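Side-chain contacts in alanine glyoxylate transaminase (PDB 2ZC0), which probably transfers the amino group of alanine to glyoxylate with the help of pyridoxal 5'-phosphate: residues A[76-79]-A[80-83]; A[162-165]-A[166-170]; A[302-305]-A[306-310]; A[398-401]-A[402-405]. All coordinates share one frame; numbering follows the deposited sequence.

Contact 1 (A[76-79]-A[80-83]); sequences GIPE and LREE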
# COMPACT_ATOMS: atom_id res chain seq x y z
N GLY A 76 17.58 21.49 -9.38
CA GLY A 76 18.48 22.54 -8.94
C GLY A 76 19.16 23.25 -10.09
O GLY A 76 19.40 22.65 -11.13
N ILE A 77 19.48 24.54 -9.92
CA ILE A 77 20.12 25.29 -10.99
C ILE A 77 21.38 24.57 -11.46
O ILE A 77 22.14 24.03 -10.66
CB ILE A 77 20.49 26.73 -10.55
CG1 ILE A 77 21.28 26.69 -9.24
CG2 ILE A 77 19.22 27.57 -10.38
CD1 ILE A 77 21.61 28.08 -8.71
N PRO A 78 21.62 24.56 -12.79
CA PRO A 78 22.78 23.90 -13.39
C PRO A 78 24.14 24.32 -12.82
O PRO A 78 25.03 23.49 -12.65
CB PRO A 78 22.65 24.26 -14.88
CG PRO A 78 21.17 24.46 -15.06
CD PRO A 78 20.77 25.20 -13.82
N GLU A 79 24.31 25.61 -12.52
CA GLU A 79 25.58 26.09 -11.98
C GLU A 79 25.94 25.39 -10.67
O GLU A 79 27.07 24.97 -10.48
CB GLU A 79 25.54 27.61 -11.74
CG GLU A 79 24.98 28.46 -12.88
CD GLU A 79 23.49 28.22 -13.11
OE1 GLU A 79 22.76 28.05 -12.12
OE2 GLU A 79 23.06 28.21 -14.28
N LEU A 80 24.96 25.27 -9.77
CA LEU A 80 25.17 24.62 -8.47
C LEU A 80 25.55 23.15 -8.66
O LEU A 80 26.46 22.65 -8.01
CB LEU A 80 23.89 24.70 -7.62
CG LEU A 80 24.06 24.98 -6.12
CD1 LEU A 80 22.74 24.76 -5.41
CD2 LEU A 80 25.13 24.09 -5.53
N ARG A 81 24.83 22.45 -9.54
CA ARG A 81 25.12 21.05 -9.79
C ARG A 81 26.55 20.90 -10.30
O ARG A 81 27.27 19.98 -9.89
CB ARG A 81 24.11 20.48 -10.80
CG ARG A 81 22.76 20.05 -10.18
CD ARG A 81 21.59 20.35 -11.12
NE ARG A 81 21.90 19.96 -12.49
CZ ARG A 81 21.30 20.45 -13.56
NH1 ARG A 81 21.65 20.03 -14.76
NH2 ARG A 81 20.35 21.38 -13.44
N GLU A 82 26.99 21.80 -11.17
CA GLU A 82 28.35 21.74 -11.69
C GLU A 82 29.37 22.04 -10.59
O GLU A 82 30.36 21.33 -10.44
CB GLU A 82 28.52 22.72 -12.86
CG GLU A 82 27.78 22.28 -14.12
CD GLU A 82 27.69 23.36 -15.18
OE1 GLU A 82 27.21 23.06 -16.30
OE2 GLU A 82 28.09 24.52 -14.90
N GLU A 83 29.11 23.07 -9.79
CA GLU A 83 30.03 23.40 -8.71
C GLU A 83 30.13 22.28 -7.67
O GLU A 83 31.22 22.00 -7.18
CB GLU A 83 29.62 24.71 -8.03
CG GLU A 83 30.09 25.95 -8.79
CD GLU A 83 31.61 26.08 -8.79
OE1 GLU A 83 32.16 26.58 -9.80
OE2 GLU A 83 32.25 25.70 -7.78

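Contact 2 (A[162-165]-A[166-170]); sequences EEKI and KELKA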
# COMPACT_ATOMS: atom_id res chain seq x y z
N GLU A 162 26.31 -9.71 7.09
CA GLU A 162 26.05 -10.88 6.24
C GLU A 162 25.25 -11.96 6.94
O GLU A 162 24.49 -12.70 6.31
CB GLU A 162 27.35 -11.49 5.71
CG GLU A 162 27.09 -12.70 4.81
CD GLU A 162 28.30 -13.14 4.02
OE1 GLU A 162 28.11 -13.88 3.03
OE2 GLU A 162 29.44 -12.76 4.38
N GLU A 163 25.43 -12.06 8.25
CA GLU A 163 24.70 -13.05 9.03
C GLU A 163 23.26 -12.59 9.10
O GLU A 163 22.34 -13.39 9.03
CB GLU A 163 25.27 -13.19 10.44
CG GLU A 163 24.57 -14.28 11.26
CD GLU A 163 24.50 -15.61 10.51
OE1 GLU A 163 25.56 -16.12 10.08
OE2 GLU A 163 23.38 -16.16 10.36
N LYS A 164 23.05 -11.28 9.25
CA LYS A 164 21.69 -10.76 9.31
C LYS A 164 21.03 -11.05 7.97
O LYS A 164 19.93 -11.60 7.91
CB LYS A 164 21.70 -9.25 9.57
CG LYS A 164 20.32 -8.60 9.47
CD LYS A 164 19.30 -9.22 10.42
CE LYS A 164 19.53 -8.81 11.87
NZ LYS A 164 18.50 -9.41 12.80
N ILE A 165 21.72 -10.70 6.89
CA ILE A 165 21.21 -10.92 5.55
C ILE A 165 20.83 -12.39 5.35
O ILE A 165 19.75 -12.68 4.84
CB ILE A 165 22.24 -10.47 4.49
CG1 ILE A 165 22.34 -8.95 4.51
CG2 ILE A 165 21.85 -10.98 3.11
CD1 ILE A 165 23.46 -8.37 3.66
N LYS A 166 21.69 -13.31 5.76
CA LYS A 166 21.40 -14.74 5.63
C LYS A 166 20.23 -15.11 6.53
O LYS A 166 19.42 -15.98 6.20
CB LYS A 166 22.61 -15.58 6.00
CG LYS A 166 23.80 -15.45 5.06
CD LYS A 166 24.95 -16.37 5.49
CE LYS A 166 26.05 -16.39 4.45
NZ LYS A 166 27.27 -17.11 4.93
N GLU A 167 20.15 -14.45 7.67
CA GLU A 167 19.07 -14.70 8.62
C GLU A 167 17.74 -14.32 7.93
O GLU A 167 16.80 -15.12 7.89
CB GLU A 167 19.33 -13.85 9.87
CG GLU A 167 18.85 -14.43 11.19
CD GLU A 167 19.84 -14.14 12.32
OE1 GLU A 167 20.86 -14.86 12.43
OE2 GLU A 167 19.60 -13.17 13.09
N LEU A 168 17.67 -13.11 7.36
CA LEU A 168 16.46 -12.65 6.69
C LEU A 168 16.05 -13.54 5.51
O LEU A 168 14.88 -13.91 5.37
CB LEU A 168 16.63 -11.21 6.16
CG LEU A 168 16.34 -9.96 7.02
CD1 LEU A 168 15.53 -10.33 8.26
CD2 LEU A 168 17.63 -9.28 7.39
N LYS A 169 17.00 -13.89 4.66
CA LYS A 169 16.69 -14.73 3.51
C LYS A 169 16.23 -16.12 3.91
O LYS A 169 15.39 -16.72 3.25
CB LYS A 169 17.89 -14.78 2.56
CG LYS A 169 18.27 -13.39 2.04
CD LYS A 169 19.39 -13.45 1.02
CE LYS A 169 19.66 -12.08 0.40
NZ LYS A 169 18.51 -11.57 -0.42
N ALA A 170 16.76 -16.64 5.01
CA ALA A 170 16.35 -17.97 5.46
C ALA A 170 14.90 -17.95 5.94
O ALA A 170 14.22 -18.98 5.90
CB ALA A 170 17.28 -18.46 6.59

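Contact 3 (A[302-305]-A[306-310]); sequences EGAL and LGYKE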
# COMPACT_ATOMS: atom_id res chain seq x y z
N GLU A 302 39.84 26.06 7.06
CA GLU A 302 40.81 26.71 7.94
C GLU A 302 40.14 27.55 9.02
O GLU A 302 40.79 28.35 9.69
CB GLU A 302 41.76 27.58 7.12
CG GLU A 302 41.10 28.74 6.39
CD GLU A 302 42.06 29.49 5.49
OE1 GLU A 302 42.69 28.84 4.61
OE2 GLU A 302 42.20 30.72 5.66
N GLY A 303 38.84 27.34 9.20
CA GLY A 303 38.10 28.08 10.21
C GLY A 303 37.23 27.17 11.04
O GLY A 303 37.67 26.63 12.06
N ALA A 304 35.99 26.97 10.60
CA ALA A 304 35.04 26.13 11.30
C ALA A 304 35.60 24.76 11.68
O ALA A 304 35.55 24.36 12.84
CB ALA A 304 33.78 25.96 10.46
N LEU A 305 36.15 24.05 10.70
CA LEU A 305 36.71 22.73 10.93
C LEU A 305 37.65 22.67 12.14
O LEU A 305 37.52 21.79 12.99
CB LEU A 305 37.44 22.24 9.69
CG LEU A 305 37.14 20.80 9.26
CD1 LEU A 305 38.08 20.43 8.11
CD2 LEU A 305 37.32 19.83 10.42
N LEU A 306 38.60 23.59 12.20
CA LEU A 306 39.54 23.62 13.32
C LEU A 306 38.81 23.98 14.60
O LEU A 306 39.13 23.48 15.68
CB LEU A 306 40.67 24.63 13.06
CG LEU A 306 41.82 24.14 12.17
CD1 LEU A 306 42.40 22.85 12.77
CD2 LEU A 306 41.32 23.90 10.76
N GLY A 307 37.81 24.85 14.47
CA GLY A 307 37.01 25.25 15.61
C GLY A 307 36.26 24.05 16.18
O GLY A 307 36.22 23.87 17.39
N TYR A 308 35.65 23.24 15.30
CA TYR A 308 34.90 22.07 15.74
C TYR A 308 35.82 21.02 16.32
O TYR A 308 35.51 20.38 17.32
CB TYR A 308 34.10 21.46 14.57
CG TYR A 308 32.91 22.28 14.12
CD1 TYR A 308 31.89 22.62 15.01
CD2 TYR A 308 32.80 22.72 12.80
CE1 TYR A 308 30.79 23.38 14.60
CE2 TYR A 308 31.72 23.48 12.38
CZ TYR A 308 30.72 23.81 13.29
OH TYR A 308 29.65 24.57 12.88
N LYS A 309 36.97 20.83 15.68
CA LYS A 309 37.94 19.85 16.16
C LYS A 309 38.33 20.20 17.60
O LYS A 309 38.49 19.32 18.44
CB LYS A 309 39.18 19.87 15.26
CG LYS A 309 40.23 18.85 15.63
CD LYS A 309 41.37 18.87 14.63
CE LYS A 309 42.38 17.77 14.95
NZ LYS A 309 43.45 17.69 13.92
N GLU A 310 38.48 21.49 17.87
CA GLU A 310 38.84 21.95 19.21
C GLU A 310 37.73 21.62 20.20
O GLU A 310 37.98 21.11 21.29
CB GLU A 310 39.11 23.45 19.18
CG GLU A 310 39.50 24.05 20.51
CD GLU A 310 39.83 25.52 20.40
OE1 GLU A 310 39.01 26.28 19.83
OE2 GLU A 310 40.91 25.93 20.88

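Contact 4 (A[398-401]-A[402-405]); sequences AKLY and KEKF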
# COMPACT_ATOMS: atom_id res chain seq x y z
N ALA A 398 28.27 15.35 34.96
CA ALA A 398 29.04 14.47 35.84
C ALA A 398 28.45 14.51 37.25
O ALA A 398 28.40 13.50 37.94
CB ALA A 398 30.50 14.91 35.86
N LYS A 399 28.01 15.70 37.65
CA LYS A 399 27.41 15.91 38.97
C LYS A 399 26.19 15.00 39.17
O LYS A 399 26.10 14.29 40.17
CB LYS A 399 27.00 17.39 39.12
CG LYS A 399 26.33 17.74 40.44
CD LYS A 399 25.73 19.15 40.42
CE LYS A 399 24.99 19.46 41.71
NZ LYS A 399 24.28 20.77 41.66
N LEU A 400 25.26 15.02 38.21
CA LEU A 400 24.07 14.19 38.32
C LEU A 400 24.43 12.72 38.14
O LEU A 400 23.78 11.84 38.72
CB LEU A 400 23.05 14.59 37.25
CG LEU A 400 21.57 14.62 37.67
CD1 LEU A 400 20.72 14.60 36.41
CD2 LEU A 400 21.23 13.43 38.57
N TYR A 401 25.46 12.47 37.34
CA TYR A 401 25.92 11.11 37.08
C TYR A 401 26.27 10.41 38.39
O TYR A 401 25.70 9.38 38.73
CB TYR A 401 27.16 11.13 36.18
CG TYR A 401 27.64 9.76 35.75
CD1 TYR A 401 27.10 9.13 34.62
CD2 TYR A 401 28.62 9.08 36.47
CE1 TYR A 401 27.54 7.86 34.23
CE2 TYR A 401 29.06 7.81 36.08
CZ TYR A 401 28.51 7.21 34.96
OH TYR A 401 28.95 5.96 34.58
N LYS A 402 27.23 10.99 39.11
CA LYS A 402 27.64 10.41 40.38
C LYS A 402 26.62 10.64 41.49
O LYS A 402 26.66 9.96 42.51
CB LYS A 402 29.03 10.92 40.78
CG LYS A 402 30.18 10.13 40.14
CD LYS A 402 29.93 8.62 40.24
CE LYS A 402 31.17 7.78 39.96
NZ LYS A 402 32.14 7.78 41.10
N GLU A 403 25.72 11.59 41.30
CA GLU A 403 24.70 11.81 42.31
C GLU A 403 23.75 10.61 42.26
O GLU A 403 23.16 10.23 43.27
CB GLU A 403 23.91 13.10 42.04
CG GLU A 403 22.98 13.45 43.20
CD GLU A 403 21.71 14.14 42.75
OE1 GLU A 403 21.79 15.25 42.19
OE2 GLU A 403 20.61 13.56 42.97
N LYS A 404 23.61 10.02 41.08
CA LYS A 404 22.75 8.86 40.89
C LYS A 404 23.50 7.53 41.00
O LYS A 404 22.97 6.56 41.54
CB LYS A 404 22.07 8.90 39.51
CG LYS A 404 21.01 9.98 39.35
CD LYS A 404 19.68 9.39 38.92
CE LYS A 404 18.91 8.78 40.09
NZ LYS A 404 19.65 7.67 40.77
N PHE A 405 24.72 7.49 40.49
CA PHE A 405 25.52 6.26 40.52
C PHE A 405 26.77 6.38 41.38
O PHE A 405 27.00 7.46 41.96
CB PHE A 405 25.91 5.87 39.09
CG PHE A 405 24.82 6.08 38.08
CD1 PHE A 405 24.95 7.04 37.08
CD2 PHE A 405 23.64 5.34 38.15
CE1 PHE A 405 23.93 7.26 36.17
CE2 PHE A 405 22.61 5.56 37.24
CZ PHE A 405 22.75 6.52 36.25

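Contact 1 (A[76-79]-A[80-83])
R81 doubles back over the first turn of helix 78-91 and ties it to G76 in the loop before it. Its NH2 donates to G76 O over 2.8 Å with an N-H...O angle of 165°, and the oxygen sits at the edge of the guanidinium, practically in its plane, so the bond is short and nearly straight. Bends at chi2 and chi3 turn the guanidinium towards the loop. One face of the group is laid over P78 CA, and P78 CG packs against R81 NH2 at 3.6 Å. Proline suits the start of a helix, where its missing N-H costs nothing. G76 has a phi of 100°, which glycine adopts most easily.

L80 supplies the apolar part: its CB rests on I77 CG1 at 3.7 Å, on the buried side. I77 occupies the N-cap position, and its CG1 stands between the backbone N and carbonyl carbon (chi1 52°), facing L80. E79 takes part mainly through its backbone, E79 O accepting from E83 N at 2.9 Å, while P78 O accepts from E82 N at 3.0 Å. A glutamate in a first helical turn is probably favoured by the positive end of the helix dipole.

Outside the turn, R81 NE makes a weak hydrogen bond to P98 O, and NH1 forms a long, weak ion pair with E99. I77 and L80 pack on Q284 of helix 281-292, E79 on L288 and E83 on K292 of the same helix.

Contact 2 (A[162-165]-A[166-170])
The K166 side chain starts with CG beside the backbone N (chi1 -67°) and then runs fully extended, while E162 swings CG to the far side from its own N (chi1 -179°); the two chains meet one turn apart. K166 CE lies 3.5 Å from E162 OE1, but NZ is 3.8 Å from OE1, making a long salt bridge. The stronger partners of that carboxylate are Y207, by a hydrogen bond, and K206. A second long pair joins K164 NZ to E167 OE2 at 3.9 Å. K164 is bent in mid-chain, and its CD presses tightly on L168 CD2 at 3.5 Å. E163 OE2 and E167 OE1 come within 3.5 Å of each other, a like-charge approach on the exposed side that solvent would be expected to screen.

On the buried side the I165 and K169 side chains lie side by side, pointing the same way, with I165 CG2 3.7 Å from K169 CE; the lysine's NZ goes on to a salt bridge with D2 of a second subunit. Branched I165 suits this side, filling against I203 and Y207. The arrangement is that of an amphipathic helix packed on helix 194-207, within a predicted coiled coil of a fold type I pyridoxal-phosphate enzyme.

Contact 3 (A[302-305]-A[306-310])
A304 O accepts the backbone N-H of Y308 at 2.7 Å, and the ring of the same tyrosine lies close beside this carbonyl, with Y308 CD2 3.2 Å from A304 O. The setting is an alpha-helical turn just after a wider pi-type turn at 302-304, in the long helix 295-322; in related fold type I aminotransferases such a helix connects the large and small domains.

Regular bonding continues with G307 N to G303 O at 3.0 Å and K309 N to L305 O at 2.9 Å. Glycine suits position 303, whose backbone angles (phi -132°, psi -90°) depart far from a helical residue's. Y308 carries CG beside its backbone N (chi1 -72°), which tips the ring back towards the preceding turn, and the small A304 leaves room for it: A304 CB touches Y308 CE2 at 3.8 Å. The buried hydroxyl end is satisfied by a hydrogen bond between Y308 OH and D45 N, and the ring also packs on P44, Y222 and S383.

L305 also packs on Y222. L306, on the exposed side, bends at chi2 and sets its CD2 4.0 Å from E302 CA.

Contact 4 (A[398-401]-A[402-405])
The aromatic contact pairs Y401 with F405, one turn apart at the end of the modelled chain. Their rings make a T-shaped stack: F405 directs its edge at a face of Y401, with planes 70° apart and centroids separated by 5.1 Å. F405 CD1 stands over the middle of the tyrosine ring, 3.9 Å from Y401 CD1. Y401 is placed for this by its first torsion, which holds CG on the far side from the backbone N (chi1 -175°), while F405 CG lies beside its own N.

Among the apolar contacts, L400 and K404 extend side by side, and L400 CD2 packs on K404 CG at 3.5 Å. Here the lysine serves through its methylenes, a natural use of a long chain at a partly covered surface. The K402 chain also brushes Y401, with K402 CD 4.0 Å from Y401 CD2.

The backbone bonds keep the helical pattern. Y401 O is gripped twice, by F405 N at 2.8 Å and, weakly, by K404 N at 3.2 Å. K402 N reaches A398 O at 3.0 Å.

The charged ends find their strongest partners elsewhere: E403 OE2 forms a salt bridge with R357 and K399 NZ one with E358, so charged residues fit this exposed flank.

Helix 389-404 thus lies against helix 347-357, where L400 meets F350, E353 and L354, while Y401 turns its ring to F339 of strand 336-340 and packs on P342 and L323 of the loops.

Overall arrangement
All four are local contacts along or at the end of a helix, each partly buried and away from the annotated sites. Contact 1, with half its residues buried, is the most enclosed; it fixes a helix start through an arginine reaching back to a loop. Contact 2 adds long ion pairs to its helical bonding and is the one touched by other subunits. Contact 3 lies mid-helix and relies on backbone bonding with a tyrosine beside alanine, whereas contact 4 finishes the modelled chain with an aromatic pair. No two share a helix or touch. Contacts 1 and 3 are about 17 Å apart at their nearest atoms, and contacts 2 and 3 lie on opposite sides of the chain's centre.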